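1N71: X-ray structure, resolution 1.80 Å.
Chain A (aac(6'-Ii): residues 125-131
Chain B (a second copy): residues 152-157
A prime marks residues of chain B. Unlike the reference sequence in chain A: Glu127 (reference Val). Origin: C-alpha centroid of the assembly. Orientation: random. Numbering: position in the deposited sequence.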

ATOM      1  N   LEU A 125      -6.738  -3.204 -17.464  1.00 21.80           N
ATOM      2  CA  LEU A 125      -5.388  -3.526 -17.023  1.00 22.02           C
ATOM      3  C   LEU A 125      -5.094  -4.986 -16.725  1.00 21.85           C
ATOM      4  O   LEU A 125      -3.940  -5.342 -16.486  1.00 22.00           O
ATOM      5  N   TYR A 126      -6.118  -5.834 -16.724  1.00 20.33           N
ATOM      6  CA  TYR A 126      -5.887  -7.254 -16.486  1.00 21.60           C
ATOM      7  C   TYR A 126      -5.414  -7.905 -17.787  1.00 23.44           C
ATOM      8  O   TYR A 126      -4.879  -9.019 -17.783  1.00 22.30           O
ATOM      9  N   GLU A 127      -5.593  -7.184 -18.892  1.00 22.72           N
ATOM     10  CA  GLU A 127      -5.192  -7.655 -20.215  1.00 23.58           C
ATOM     11  C   GLU A 127      -3.850  -7.069 -20.626  1.00 21.57           C
ATOM     12  O   GLU A 127      -3.727  -5.858 -20.774  1.00 21.16           O
ATOM     13  N   HIS A 128      -2.850  -7.928 -20.820  1.00 21.53           N
ATOM     14  CA  HIS A 128      -1.521  -7.473 -21.223  1.00 21.45           C
ATOM     15  C   HIS A 128      -1.007  -6.458 -20.205  1.00 20.38           C
ATOM     16  O   HIS A 128      -0.376  -5.458 -20.550  1.00 18.43           O
ATOM     17  N   THR A 129      -1.298  -6.744 -18.943  1.00 21.77           N
ATOM     18  CA  THR A 129      -0.914  -5.905 -17.819  1.00 20.68           C
ATOM     19  C   THR A 129       0.482  -5.299 -17.926  1.00 20.11           C
ATOM     20  O   THR A 129       0.638  -4.084 -18.030  1.00 20.57           O
ATOM     21  N   PHE A 130       1.500  -6.148 -17.915  1.00 20.10           N
ATOM     22  CA  PHE A 130       2.862  -5.654 -17.953  1.00 18.54           C
ATOM     23  C   PHE A 130       3.380  -5.124 -19.289  1.00 19.48           C
ATOM     24  O   PHE A 130       4.327  -4.329 -19.313  1.00 18.12           O
ATOM     25  N   ASP A 131       2.772  -5.537 -20.398  1.00 17.79           N
ATOM     26  CA  ASP A 131       3.195  -5.002 -21.686  1.00 19.14           C
ATOM     27  C   ASP A 131       2.731  -3.551 -21.718  1.00 17.32           C
ATOM     28  O   ASP A 131       3.426  -2.677 -22.235  1.00 16.85           O
TER
ATOM     29  N   TYR B 152      -7.454 -14.022  -8.061  1.00 17.52           N
ATOM     30  CA  TYR B 152      -6.547 -12.885  -7.915  1.00 16.57           C
ATOM     31  C   TYR B 152      -5.348 -13.046  -8.840  1.00 18.00           C
ATOM     32  O   TYR B 152      -4.870 -14.165  -9.070  1.00 17.66           O
ATOM     33  N   LYS B 153      -4.873 -11.927  -9.375  1.00 15.22           N
ATOM     34  CA  LYS B 153      -3.734 -11.937 -10.285  1.00 17.36           C
ATOM     35  C   LYS B 153      -2.600 -11.067  -9.756  1.00 16.96           C
ATOM     36  O   LYS B 153      -2.838 -10.004  -9.180  1.00 14.39           O
ATOM     37  N   ILE B 154      -1.365 -11.518  -9.943  1.00 16.43           N
ATOM     38  CA  ILE B 154      -0.231 -10.715  -9.512  1.00 15.85           C
ATOM     39  C   ILE B 154      -0.204  -9.509 -10.450  1.00 16.00           C
ATOM     40  O   ILE B 154      -0.072  -9.655 -11.674  1.00 15.10           O
ATOM     41  N   VAL B 155      -0.361  -8.320  -9.879  1.00 13.47           N
ATOM     42  CA  VAL B 155      -0.361  -7.097 -10.667  1.00 13.81           C
ATOM     43  C   VAL B 155       0.831  -6.196 -10.344  1.00 14.46           C
ATOM     44  O   VAL B 155       0.968  -5.102 -10.896  1.00 13.54           O
ATOM     45  N   GLY B 156       1.694  -6.664  -9.451  1.00 14.61           N
ATOM     46  CA  GLY B 156       2.865  -5.889  -9.103  1.00 15.60           C
ATOM     47  C   GLY B 156       3.738  -6.543  -8.054  1.00 14.22           C
ATOM     48  O   GLY B 156       3.349  -7.520  -7.418  1.00 11.18           O
ATOM     49  N   VAL B 157       4.940  -6.005  -7.890  1.00 13.59           N
ATOM     50  CA  VAL B 157       5.870  -6.503  -6.892  1.00 14.88           C
ATOM     51  C   VAL B 157       6.664  -5.330  -6.341  1.00 15.17           C
ATOM     52  O   VAL B 157       6.894  -4.343  -7.040  1.00 14.10           O
TER

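How does Lys153′ reach the turn of chain A from its place on a strand? Its CA-to-CB bond points toward the other stretch, and all four chi angles are t, so the side chain runs out fully extended and carries its ammonium group as far as it can from the backbone. There NZ donates two hydrogen bonds, one to the backbone O of Tyr126 at 2.7 Å and one to OG1 of Thr129 at 2.9 Å. Neither acceptor carries a formal charge; the ammonium group is held by a carbonyl and a hydroxyl that lie close together at the start of the helix.

What sets the conformation of Thr129? Its CA-to-CB bond points toward chain B, and chi1 is m at -53°, which places OG1 back over the preceding turn. The hydroxyl donates to the O of Leu125 at 2.6 Å, and with its proton committed there, OG1 offers a lone pair to NZ of Lys153′. The residue thus links the two chains through one oxygen that is donor within its own stretch and acceptor across the contact. It lies in the first turn of a helix, directly after the N-cap residue His128, whose CA-to-CB bond points away from chain B.

How do the two aromatic rings come into the contact when their CA-to-CB bonds point sideways? Both take chi1 m, -73° in Tyr126 and -62° in Phe130, and in each case the end of the side chain comes nearer to the strand than its start suggests. The ring of Tyr126 meets the aliphatic part of Lys153′ at its edge, CD1 to CD being 4.2 Å, so the lysine touches this residue at CD as well as through NZ. CE1 of Tyr126 also lies 4.3 Å from CG1 of Val155′, an apolar contact, while its OH is hydrogen-bonded elsewhere in the structure.

What does Phe130 find on the strand? Mostly backbone. Its CZ approaches C of Val155′ at 3.7 Å and N of Gly156′ at 4.0 Å, the latter at the ring edge, and CE2 lies 3.8 Å from O of Ile154′. Gly156′ has no side chain, and its main chain lies beside the tip of the ring. Val155′, with chi1 m at -70°, places CG1 beside the tyrosine ring while its carbonyl carbon meets the phenylalanine, so one buried residue serves both rings. The end of Ile154′, chi1 m and chi2 t, leads away from chain A.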

ATOM      1  CB  LEU A 125      -5.010  -2.665 -15.814  1.00 22.27           C
ATOM      2  CG  LEU A 125      -4.607  -1.241 -16.196  1.00 23.52           C
ATOM      3  CD1 LEU A 125      -4.254  -0.449 -14.944  1.00 21.93           C
ATOM      4  CD2 LEU A 125      -3.409  -1.290 -17.148  1.00 24.08           C
ATOM      5  CB  TYR A 126      -7.163  -7.933 -15.976  1.00 21.82           C
ATOM      6  CG  TYR A 126      -7.493  -7.561 -14.546  1.00 22.63           C
ATOM      7  CD1 TYR A 126      -6.683  -7.988 -13.490  1.00 21.47           C
ATOM      8  CD2 TYR A 126      -8.581  -6.739 -14.248  1.00 23.91           C
ATOM      9  CE1 TYR A 126      -6.943  -7.606 -12.176  1.00 20.84           C
ATOM     10  CE2 TYR A 126      -8.852  -6.349 -12.932  1.00 22.23           C
ATOM     11  CZ  TYR A 126      -8.025  -6.787 -11.901  1.00 22.93           C
ATOM     12  OH  TYR A 126      -8.279  -6.404 -10.599  1.00 22.52           O
ATOM     13  CB  GLU A 127      -6.243  -7.257 -21.255  1.00 25.46           C
ATOM     14  CG  GLU A 127      -7.621  -7.811 -20.969  1.00 30.69           C
ATOM     15  CD  GLU A 127      -7.581  -9.304 -20.715  1.00 34.08           C
ATOM     16  OE1 GLU A 127      -7.045 -10.033 -21.574  1.00 36.08           O
ATOM     17  OE2 GLU A 127      -8.078  -9.744 -19.657  1.00 37.15           O
ATOM     18  CB  HIS A 128      -1.574  -6.832 -22.613  1.00 24.73           C
ATOM     19  CG  HIS A 128      -2.141  -7.726 -23.672  1.00 29.24           C
ATOM     20  ND1 HIS A 128      -1.583  -8.944 -23.997  1.00 30.80           N
ATOM     21  CD2 HIS A 128      -3.215  -7.578 -24.483  1.00 31.20           C
ATOM     22  CE1 HIS A 128      -2.289  -9.509 -24.961  1.00 29.98           C
ATOM     23  NE2 HIS A 128      -3.285  -8.700 -25.274  1.00 31.34           N
ATOM     24  CB  THR A 129      -0.988  -6.710 -16.506  1.00 21.80           C
ATOM     25  OG1 THR A 129      -2.280  -7.318 -16.397  1.00 22.08           O
ATOM     26  CG2 THR A 129      -0.760  -5.804 -15.305  1.00 22.04           C
ATOM     27  CB  PHE A 130       3.782  -6.713 -17.344  1.00 20.57           C
ATOM     28  CG  PHE A 130       3.462  -7.001 -15.897  1.00 21.86           C
ATOM     29  CD1 PHE A 130       3.598  -6.002 -14.933  1.00 24.62           C
ATOM     30  CD2 PHE A 130       2.955  -8.234 -15.509  1.00 23.68           C
ATOM     31  CE1 PHE A 130       3.227  -6.224 -13.603  1.00 26.04           C
ATOM     32  CE2 PHE A 130       2.580  -8.471 -14.184  1.00 25.20           C
ATOM     33  CZ  PHE A 130       2.715  -7.463 -13.228  1.00 26.13           C
ATOM     34  CB  ASP A 131       2.567  -5.767 -22.852  1.00 22.54           C
ATOM     35  CG  ASP A 131       2.817  -5.088 -24.195  1.00 24.35           C
ATOM     36  OD1 ASP A 131       1.969  -4.278 -24.625  1.00 25.74           O
ATOM     37  OD2 ASP A 131       3.869  -5.350 -24.815  1.00 28.49           O
TER
ATOM     38  CB  TYR B 152      -6.081 -12.741  -6.456  1.00 15.49           C
ATOM     39  CG  TYR B 152      -7.196 -12.336  -5.519  1.00 15.77           C
ATOM     40  CD1 TYR B 152      -8.213 -13.235  -5.188  1.00 15.14           C
ATOM     41  CD2 TYR B 152      -7.294 -11.027  -5.038  1.00 15.61           C
ATOM     42  CE1 TYR B 152      -9.301 -12.844  -4.415  1.00 15.67           C
ATOM     43  CE2 TYR B 152      -8.387 -10.624  -4.261  1.00 16.28           C
ATOM     44  CZ  TYR B 152      -9.388 -11.537  -3.960  1.00 15.33           C
ATOM     45  OH  TYR B 152     -10.498 -11.141  -3.246  1.00 15.62           O
ATOM     46  CB  LYS B 153      -4.160 -11.411 -11.666  1.00 19.99           C
ATOM     47  CG  LYS B 153      -3.027 -11.328 -12.695  1.00 22.54           C
ATOM     48  CD  LYS B 153      -3.508 -10.721 -14.018  1.00 25.31           C
ATOM     49  CE  LYS B 153      -2.398 -10.704 -15.064  1.00 26.13           C
ATOM     50  NZ  LYS B 153      -2.868 -10.198 -16.391  1.00 29.56           N
ATOM     51  CB  ILE B 154       1.095 -11.483  -9.628  1.00 17.28           C
ATOM     52  CG1 ILE B 154       1.066 -12.713  -8.716  1.00 15.73           C
ATOM     53  CG2 ILE B 154       2.252 -10.578  -9.226  1.00 16.46           C
ATOM     54  CD1 ILE B 154       2.249 -13.643  -8.923  1.00 18.31           C
ATOM     55  CB  VAL B 155      -1.667  -6.303 -10.466  1.00 13.64           C
ATOM     56  CG1 VAL B 155      -2.827  -7.043 -11.128  1.00 13.93           C
ATOM     57  CG2 VAL B 155      -1.950  -6.116  -8.978  1.00 13.03           C
ATOM     58  CB  VAL B 157       6.868  -7.526  -7.484  1.00 16.62           C
ATOM     59  CG1 VAL B 157       6.131  -8.769  -7.929  1.00 18.03           C
ATOM     60  CG2 VAL B 157       7.629  -6.903  -8.661  1.00 16.18           C
TER